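Local coordinates for protein glycoside hydrolase, family 11\:clostridium cellulosome enzyme, dockerin type i\:polysaccharide (Clostridium thermocellum, PDB 2C71) that probably removes acetyl groups from acetylated xylan in plant cell walls, as a metal-dependent family 4 carbohydrate esterase, at residues 26-32 against 168-173; 32-38 against 57-61. All coordinates share one frame; numbering follows the deposited sequence.

Contact 1: residues 26-32 against 168-173; sequences KLDKYNV and LDIIIP
Lys26 sends its ammonium group to Asp169, where NZ meets OD2 at 2.8 Å on the syn side and close to the carboxylate plane. Its CB, directed at the other helix, lies against Leu168 CD1, and a bend at chi2 (-62°) redirects the outer chain to bring NZ to the acid: a long, flexible residue serves both layers. Leu27, one step further, belongs to the apolar side of the interface, which faces Leu9 of strand 6-12, its CD2 4.1 Å from Ile172 CD1. Lys29 is extended throughout, with CG anti to the backbone N (chi1 179°), and its NZ comes down on Asp169 OD1 from above the carboxylate plane at 3.1 Å. Tyr30 fits as a knob among Leu168, Asp169, Ile172 and Pro173. Ile172 and Pro173 lie over one face of its ring, CG of Lys29 over the centre of the other, and the hydroxyl donates to Asp169 OD1 at 2.7 Å on the anti side. One short carboxylate thus receives three donors, which should favour its ionised form. After the turn at Asn31, whose positive phi belongs to a Schellman motif, Val32 points CG2 tip to tip at Ile172 CG2, 3.7 Å away; compact branched residues suit this buried end. The axes of segments 26-30 and 168-173 cross at -36°; an apolar interior with a salt-bridge network at the margin is typical of neighbouring helices packed around a parallel beta-sheet, here in the NodB homology domain.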
ATOM      1  N   LYS A  26      -0.137   6.633  14.200  1.00  6.66           N
ATOM      2  CA  LYS A  26      -1.557   6.938  14.018  1.00  6.98           C
ATOM      3  C   LYS A  26      -2.384   5.661  13.993  1.00  7.00           C
ATOM      4  O   LYS A  26      -3.469   5.586  14.569  1.00  7.96           O
ATOM      5  CB  LYS A  26      -1.807   7.711  12.724  1.00  7.54           C
ATOM      6  CG  LYS A  26      -1.194   9.084  12.637  1.00  8.62           C
ATOM      7  CD  LYS A  26      -1.704  10.069  13.673  1.00  9.64           C
ATOM      8  CE  LYS A  26      -1.008  11.391  13.537  1.00  9.89           C
ATOM      9  NZ  LYS A  26      -1.377  12.348  14.531  1.00 11.59           N
ATOM     10  N   LEU A  27      -1.908   4.649  13.275  1.00  6.73           N
ATOM     11  CA  LEU A  27      -2.654   3.390  13.180  1.00  7.20           C
ATOM     12  C   LEU A  27      -2.756   2.727  14.538  1.00  7.81           C
ATOM     13  O   LEU A  27      -3.802   2.127  14.881  1.00  9.50           O
ATOM     14  CB  LEU A  27      -2.045   2.473  12.142  1.00  6.83           C
ATOM     15  CG  LEU A  27      -1.972   3.083  10.727  1.00  6.89           C
ATOM     16  CD1 LEU A  27      -1.189   2.104   9.809  1.00  8.11           C
ATOM     17  CD2 LEU A  27      -3.316   3.411  10.162  1.00 11.62           C
ATOM     18  N   ASP A  28      -1.738   2.835  15.374  1.00  7.90           N
ATOM     19  CA  ASP A  28      -1.817   2.321  16.747  1.00  8.32           C
ATOM     20  C   ASP A  28      -2.858   3.112  17.537  1.00  8.46           C
ATOM     21  O   ASP A  28      -3.630   2.524  18.318  1.00  9.74           O
ATOM     22  CB  ASP A  28      -0.452   2.425  17.471  1.00  9.47           C
ATOM     23  CG  ASP A  28       0.607   1.420  17.035  1.00 12.25           C
ATOM     24  OD1 ASP A  28       0.256   0.377  16.450  1.00 14.71           O
ATOM     25  OD2 ASP A  28       1.806   1.703  17.351  1.00 16.36           O
ATOM     26  N   LYS A  29      -2.849   4.438  17.423  1.00  8.54           N
ATOM     27  CA  LYS A  29      -3.780   5.280  18.165  1.00  9.10           C
ATOM     28  C   LYS A  29      -5.213   4.883  17.924  1.00  8.55           C
ATOM     29  O   LYS A  29      -6.035   4.862  18.844  1.00 11.24           O
ATOM     30  CB  LYS A  29      -3.556   6.751  17.785  1.00 10.44           C
ATOM     31  CG  LYS A  29      -4.429   7.788  18.426  1.00 14.27           C
ATOM     32  CD  LYS A  29      -4.105   9.209  17.677  1.00 15.52           C
ATOM     33  CE  LYS A  29      -4.838  10.360  18.209  1.00 18.34           C
ATOM     34  NZ  LYS A  29      -4.372  11.597  17.539  1.00 18.21           N
ATOM     35  N   TYR A  30      -5.534   4.563  16.675  1.00  7.81           N
ATOM     36  CA  TYR A  30      -6.907   4.211  16.267  1.00  8.15           C
ATOM     37  C   TYR A  30      -7.171   2.713  16.185  1.00  8.23           C
ATOM     38  O   TYR A  30      -8.273   2.294  15.864  1.00  9.89           O
ATOM     39  CB  TYR A  30      -7.239   4.881  14.917  1.00  9.05           C
ATOM     40  CG  TYR A  30      -7.222   6.354  15.007  1.00  9.12           C
ATOM     41  CD1 TYR A  30      -8.191   6.983  15.742  1.00 11.55           C
ATOM     42  CD2 TYR A  30      -6.261   7.149  14.357  1.00  8.91           C
ATOM     43  CE1 TYR A  30      -8.175   8.366  15.889  1.00 12.76           C
ATOM     44  CE2 TYR A  30      -6.256   8.526  14.487  1.00  9.01           C
ATOM     45  CZ  TYR A  30      -7.218   9.142  15.260  1.00  9.87           C
ATOM     46  OH  TYR A  30      -7.256  10.511  15.446  1.00 11.81           O
ATOM     47  N   ASN A  31      -6.149   1.916  16.482  1.00  7.72           N
ATOM     48  CA  ASN A  31      -6.261   0.466  16.403  1.00  8.57           C
ATOM     49  C   ASN A  31      -6.672  -0.005  15.013  1.00  8.60           C
ATOM     50  O   ASN A  31      -7.555  -0.851  14.868  1.00 10.52           O
ATOM     51  CB  ASN A  31      -7.252  -0.053  17.449  1.00 11.02           C
ATOM     52  CG  ASN A  31      -7.217  -1.562  17.585  1.00 12.74           C
ATOM     53  OD1 ASN A  31      -8.224  -2.190  17.913  1.00 18.36           O
ATOM     54  ND2 ASN A  31      -6.055  -2.153  17.333  1.00 15.16           N
ATOM     55  N   VAL A  32      -6.028   0.550  13.992  1.00  7.15           N
ATOM     56  CA  VAL A  32      -6.413   0.290  12.610  1.00  8.09           C
ATOM     57  C   VAL A  32      -5.334  -0.496  11.874  1.00  7.45           C
ATOM     58  O   VAL A  32      -4.144  -0.210  12.005  1.00  8.16           O
ATOM     59  CB  VAL A  32      -6.695   1.597  11.847  1.00  9.75           C
ATOM     60  CG1 VAL A  32      -6.617   1.363  10.346  1.00 11.59           C
ATOM     61  CG2 VAL A  32      -8.056   2.155  12.236  1.00 12.24           C
ATOM     62  N   LEU A 168      -4.832  11.253   8.584  1.00  5.15           N
ATOM     63  CA  LEU A 168      -5.467  10.075   9.169  1.00  5.64           C
ATOM     64  C   LEU A 168      -6.299  10.424  10.418  1.00  5.75           C
ATOM     65  O   LEU A 168      -7.244   9.705  10.723  1.00  6.61           O
ATOM     66  CB  LEU A 168      -4.428   9.003   9.525  1.00  5.39           C
ATOM     67  CG  LEU A 168      -3.621   8.479   8.330  1.00  6.40           C
ATOM     68  CD1 LEU A 168      -2.556   7.490   8.826  1.00  7.69           C
ATOM     69  CD2 LEU A 168      -4.510   7.792   7.324  1.00  7.93           C
ATOM     70  N   ASP A 169      -5.938  11.507  11.104  1.00  6.37           N
ATOM     71  CA  ASP A 169      -6.764  11.983  12.246  1.00  6.80           C
ATOM     72  C   ASP A 169      -8.146  12.422  11.866  1.00  6.91           C
ATOM     73  O   ASP A 169      -9.000  12.519  12.760  1.00  7.61           O
ATOM     74  CB  ASP A 169      -6.078  13.117  13.013  1.00  7.59           C
ATOM     75  CG  ASP A 169      -4.886  12.650  13.809  1.00  8.38           C
ATOM     76  OD1 ASP A 169      -4.978  11.617  14.530  1.00 10.76           O
ATOM     77  OD2 ASP A 169      -3.844  13.338  13.734  1.00 11.33           O
ATOM     78  N   ILE A 170      -8.389  12.738  10.583  1.00  6.52           N
ATOM     79  CA  ILE A 170      -9.705  13.022  10.043  1.00  6.57           C
ATOM     80  C   ILE A 170     -10.276  11.785   9.367  1.00  6.27           C
ATOM     81  O   ILE A 170     -11.431  11.408   9.607  1.00  7.12           O
ATOM     82  CB  ILE A 170      -9.676  14.214   9.089  1.00  6.76           C
ATOM     83  CG1 ILE A 170      -9.199  15.462   9.809  1.00  9.60           C
ATOM     84  CG2 ILE A 170     -11.024  14.425   8.434  1.00  9.00           C
ATOM     85  CD1 ILE A 170      -8.801  16.596   8.868  1.00 10.29           C
ATOM     86  N   ILE A 171      -9.498  11.154   8.480  1.00  5.96           N
ATOM     87  CA  ILE A 171      -9.999  10.006   7.718  1.00  5.56           C
ATOM     88  C   ILE A 171     -10.540   8.907   8.605  1.00  6.01           C
ATOM     89  O   ILE A 171     -11.635   8.381   8.334  1.00  6.68           O
ATOM     90  CB  ILE A 171      -8.880   9.458   6.799  1.00  5.57           C
ATOM     91  CG1 ILE A 171      -8.496  10.487   5.710  1.00  5.81           C
ATOM     92  CG2 ILE A 171      -9.293   8.145   6.179  1.00  7.33           C
ATOM     93  CD1 ILE A 171      -7.167  10.186   5.041  1.00  6.54           C
ATOM     94  N   ILE A 172      -9.744   8.469   9.577  1.00  6.24           N
ATOM     95  CA  ILE A 172     -10.126   7.276  10.342  1.00  6.00           C
ATOM     96  C   ILE A 172     -11.418   7.535  11.155  1.00  6.85           C
ATOM     97  O   ILE A 172     -12.386   6.781  11.026  1.00  7.56           O
ATOM     98  CB  ILE A 172      -8.935   6.689  11.101  1.00  6.96           C
ATOM     99  CG1 ILE A 172      -7.930   6.105  10.113  1.00  7.12           C
ATOM    100  CG2 ILE A 172      -9.467   5.619  12.094  1.00  9.02           C
ATOM    101  CD1 ILE A 172      -6.581   5.764  10.725  1.00  8.73           C
ATOM    102  N   PRO A 173     -11.463   8.598  11.971  1.00  7.43           N
ATOM    103  CA  PRO A 173     -12.731   8.836  12.715  1.00  8.08           C
ATOM    104  C   PRO A 173     -13.932   9.058  11.806  1.00  8.11           C
ATOM    105  O   PRO A 173     -15.032   8.585  12.097  1.00  9.11           O
ATOM    106  CB  PRO A 173     -12.388  10.034  13.581  1.00  8.84           C
ATOM    107  CG  PRO A 173     -10.899  10.006  13.744  1.00  9.58           C
ATOM    108  CD  PRO A 173     -10.396   9.502  12.441  1.00  7.25           C
TER

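Contact 2: residues 32-38 against 57-61; sequences VKATFMV and SGHEI
Ala34 and His59 meet through a backbone-to-side-chain bond: the amide N of Ala34 donates to ND1 at 2.9 Å, nearly in the imidazole plane though bent at hydrogen (144°). ND1 is therefore an acceptor here, and the ring is steered into place by chi1 of -53°, which sets CG beside its own backbone N. The edge of Phe36 meets one face of this ring in a T-shaped stack, centroids 5.6 Å apart, while the carbonyl of Ser57 lies over the other face. Regular pairing follows, with Glu60 N bonded to Ala34 O at 3.0 Å and Phe36 N to Glu60 O at 2.9 Å. Thr35 and Glu60 stand side by side on one face of the sheet, their polar ends held by Leu185 N and Thr186 OG1 respectively. On the other face Ile61 CG2 packs 3.7 Å from Val38 CG2, and both residues touch Ile51 of helix 45-56. Further out, a water donates to the carbonyls of Val32 and Ser57. Gly58 closes the preceding helix in a Schellman motif, its phi of 88° being one that glycine adopts readily, and Lys33 CD lies 3.5 Å from Gly58 O. Adjacent parallel strands joined through a helix form the classic beta-alpha-beta unit, here part of the NodB homology fold.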
ATOM      1  N   VAL A  32      -6.028   0.550  13.992  1.00  7.15           N
ATOM      2  CA  VAL A  32      -6.413   0.290  12.610  1.00  8.09           C
ATOM      3  C   VAL A  32      -5.334  -0.496  11.874  1.00  7.45           C
ATOM      4  O   VAL A  32      -4.144  -0.210  12.005  1.00  8.16           O
ATOM      5  CB  VAL A  32      -6.695   1.597  11.847  1.00  9.75           C
ATOM      6  CG1 VAL A  32      -6.617   1.363  10.346  1.00 11.59           C
ATOM      7  CG2 VAL A  32      -8.056   2.155  12.236  1.00 12.24           C
ATOM      8  N   LYS A  33      -5.758  -1.488  11.098  1.00  6.92           N
ATOM      9  CA  LYS A  33      -4.830  -2.263  10.246  1.00  7.18           C
ATOM     10  C   LYS A  33      -4.769  -1.681   8.869  1.00  6.64           C
ATOM     11  O   LYS A  33      -5.777  -1.220   8.354  1.00 10.03           O
ATOM     12  CB  LYS A  33      -5.290  -3.740  10.170  1.00  9.22           C
ATOM     13  CG  LYS A  33      -5.253  -4.436  11.579  1.00 11.28           C
ATOM     14  CD  LYS A  33      -5.680  -5.869  11.537  1.00 15.24           C
ATOM     15  CE  LYS A  33      -5.742  -6.472  13.002  1.00 17.81           C
ATOM     16  NZ  LYS A  33      -6.607  -5.699  14.008  1.00 20.11           N
ATOM     17  N   ALA A  34      -3.610  -1.785   8.236  1.00  5.63           N
ATOM     18  CA  ALA A  34      -3.371  -1.223   6.895  1.00  5.31           C
ATOM     19  C   ALA A  34      -2.403  -2.127   6.151  1.00  4.36           C
ATOM     20  O   ALA A  34      -1.933  -3.141   6.662  1.00  5.70           O
ATOM     21  CB  ALA A  34      -2.878   0.201   6.988  1.00  6.97           C
ATOM     22  N   THR A  35      -2.092  -1.726   4.919  1.00  4.66           N
ATOM     23  CA  THR A  35      -1.167  -2.441   4.050  1.00  4.70           C
ATOM     24  C   THR A  35      -0.093  -1.473   3.557  1.00  4.33           C
ATOM     25  O   THR A  35      -0.430  -0.369   3.123  1.00  6.36           O
ATOM     26  CB  THR A  35      -1.877  -3.087   2.858  1.00  5.59           C
ATOM     27  OG1 THR A  35      -2.981  -3.883   3.337  1.00  5.98           O
ATOM     28  CG2 THR A  35      -0.964  -3.967   2.036  1.00  6.44           C
ATOM     29  N   PHE A  36       1.155  -1.881   3.627  1.00  4.12           N
ATOM     30  CA  PHE A  36       2.318  -1.084   3.180  1.00  4.48           C
ATOM     31  C   PHE A  36       2.911  -1.736   1.944  1.00  4.08           C
ATOM     32  O   PHE A  36       3.315  -2.898   2.002  1.00  5.04           O
ATOM     33  CB  PHE A  36       3.358  -0.984   4.295  1.00  4.33           C
ATOM     34  CG  PHE A  36       2.876  -0.200   5.474  1.00  4.50           C
ATOM     35  CD1 PHE A  36       2.096  -0.780   6.476  1.00  4.99           C
ATOM     36  CD2 PHE A  36       3.144   1.170   5.561  1.00  4.99           C
ATOM     37  CE1 PHE A  36       1.606  -0.000   7.496  1.00  5.65           C
ATOM     38  CE2 PHE A  36       2.651   1.929   6.607  1.00  5.94           C
ATOM     39  CZ  PHE A  36       1.884   1.314   7.576  1.00  5.70           C
ATOM     40  N   MET A  37       2.965  -0.996   0.855  1.00  4.30           N
ATOM     41  CA  MET A  37       3.552  -1.450  -0.422  1.00  4.61           C
ATOM     42  C   MET A  37       4.968  -0.887  -0.445  1.00  4.07           C
ATOM     43  O   MET A  37       5.170   0.324  -0.628  1.00  5.25           O
ATOM     44  CB  MET A  37       2.712  -0.984  -1.622  1.00  5.06           C
ATOM     45  CG  MET A  37       1.247  -1.317  -1.513  1.00  5.74           C
ATOM     46  SD  MET A  37       0.787  -3.045  -1.268  1.00  7.05           S
ATOM     47  CE  MET A  37       1.057  -3.650  -2.946  1.00  8.13           C
ATOM     48  N   VAL A  38       5.925  -1.758  -0.165  1.00  4.39           N
ATOM     49  CA  VAL A  38       7.307  -1.324   0.132  1.00  4.45           C
ATOM     50  C   VAL A  38       8.221  -1.476  -1.062  1.00  4.27           C
ATOM     51  O   VAL A  38       8.016  -2.276  -1.990  1.00  5.04           O
ATOM     52  CB  VAL A  38       7.878  -2.072   1.357  1.00  5.73           C
ATOM     53  CG1 VAL A  38       7.021  -1.812   2.593  1.00  6.61           C
ATOM     54  CG2 VAL A  38       8.068  -3.534   1.106  1.00  6.70           C
ATOM     55  N   SER A  57       1.942  -5.760  14.266  1.00  7.39           N
ATOM     56  CA  SER A  57       0.813  -4.894  14.542  1.00  8.36           C
ATOM     57  C   SER A  57      -0.411  -5.215  13.699  1.00  9.12           C
ATOM     58  O   SER A  57      -1.383  -4.467  13.696  1.00 13.10           O
ATOM     59  CB  SER A  57       1.217  -3.431  14.390  1.00  9.80           C
ATOM     60  OG  SER A  57       2.342  -3.103  15.127  1.00 11.99           O
ATOM     61  N   GLY A  58      -0.354  -6.326  12.940  1.00  8.30           N
ATOM     62  CA  GLY A  58      -1.478  -6.780  12.139  1.00  8.66           C
ATOM     63  C   GLY A  58      -1.569  -6.203  10.740  1.00  7.41           C
ATOM     64  O   GLY A  58      -2.561  -6.417  10.040  1.00  8.72           O
ATOM     65  N   HIS A  59      -0.571  -5.431  10.329  1.00  5.02           N
ATOM     66  CA  HIS A  59      -0.557  -4.869   8.993  1.00  5.21           C
ATOM     67  C   HIS A  59      -0.055  -5.897   8.010  1.00  5.45           C
ATOM     68  O   HIS A  59       0.583  -6.900   8.387  1.00  8.45           O
ATOM     69  CB  HIS A  59       0.317  -3.611   8.953  1.00  5.42           C
ATOM     70  CG  HIS A  59      -0.058  -2.604   9.985  1.00  5.17           C
ATOM     71  ND1 HIS A  59      -1.315  -2.075  10.029  1.00  6.68           N
ATOM     72  CD2 HIS A  59       0.676  -2.056  10.966  1.00  6.79           C
ATOM     73  CE1 HIS A  59      -1.327  -1.239  11.049  1.00  6.52           C
ATOM     74  NE2 HIS A  59      -0.149  -1.207  11.637  1.00  7.50           N
ATOM     75  N   GLU A  60      -0.288  -5.652   6.742  1.00  5.26           N
ATOM     76  CA  GLU A  60       0.175  -6.479   5.626  1.00  5.62           C
ATOM     77  C   GLU A  60       1.258  -5.727   4.859  1.00  4.81           C
ATOM     78  O   GLU A  60       1.225  -4.486   4.785  1.00  5.73           O
ATOM     79  CB  GLU A  60      -1.005  -6.840   4.755  1.00  6.32           C
ATOM     80  CG  GLU A  60      -0.670  -7.682   3.549  1.00  7.90           C
ATOM     81  CD  GLU A  60      -1.854  -8.247   2.819  1.00  9.44           C
ATOM     82  OE1 GLU A  60      -2.988  -7.813   3.080  1.00 10.39           O
ATOM     83  OE2 GLU A  60      -1.635  -9.133   1.965  1.00 12.02           O
ATOM     84  N   ILE A  61       2.173  -6.467   4.240  1.00  4.81           N
ATOM     85  CA  ILE A  61       3.209  -5.885   3.391  1.00  4.72           C
ATOM     86  C   ILE A  61       3.017  -6.428   1.969  1.00  4.79           C
ATOM     87  O   ILE A  61       2.925  -7.652   1.755  1.00  5.87           O
ATOM     88  CB  ILE A  61       4.629  -6.244   3.922  1.00  5.26           C
ATOM     89  CG1 ILE A  61       4.806  -5.710   5.355  1.00  6.78           C
ATOM     90  CG2 ILE A  61       5.679  -5.692   2.970  1.00  6.81           C
ATOM     91  CD1 ILE A  61       6.131  -6.126   5.978  1.00  9.14           C
TER
HETATM   92  O   HOH W   1      -2.973  -2.045  14.053  0.50  8.90           O

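In the fold
From the N terminus, strand 6-12 leads into helix 17-30, whose last turns form the first side of contact 1. The chain then runs through Val32, shared by both contacts, into strand 35-38. Helix 45-56 brings it back to strand 60-63, so contact 2 closes a short local loop. Contact 1 closes a far longer one when helix 164-177 arrives beside helix 17-30, and contact 2 is nested within it. The two lie about 13 Å apart, centre to centre, bridged by Leu27, whose CD1 packs 3.6 Å from His59 CE1. Contact 1 thus joins early and late helices outside the sheet, whereas contact 2 pairs two neighbouring strands of the parallel sheet, with the side chain of Val38 about 10 Å from the bound magnesium ion.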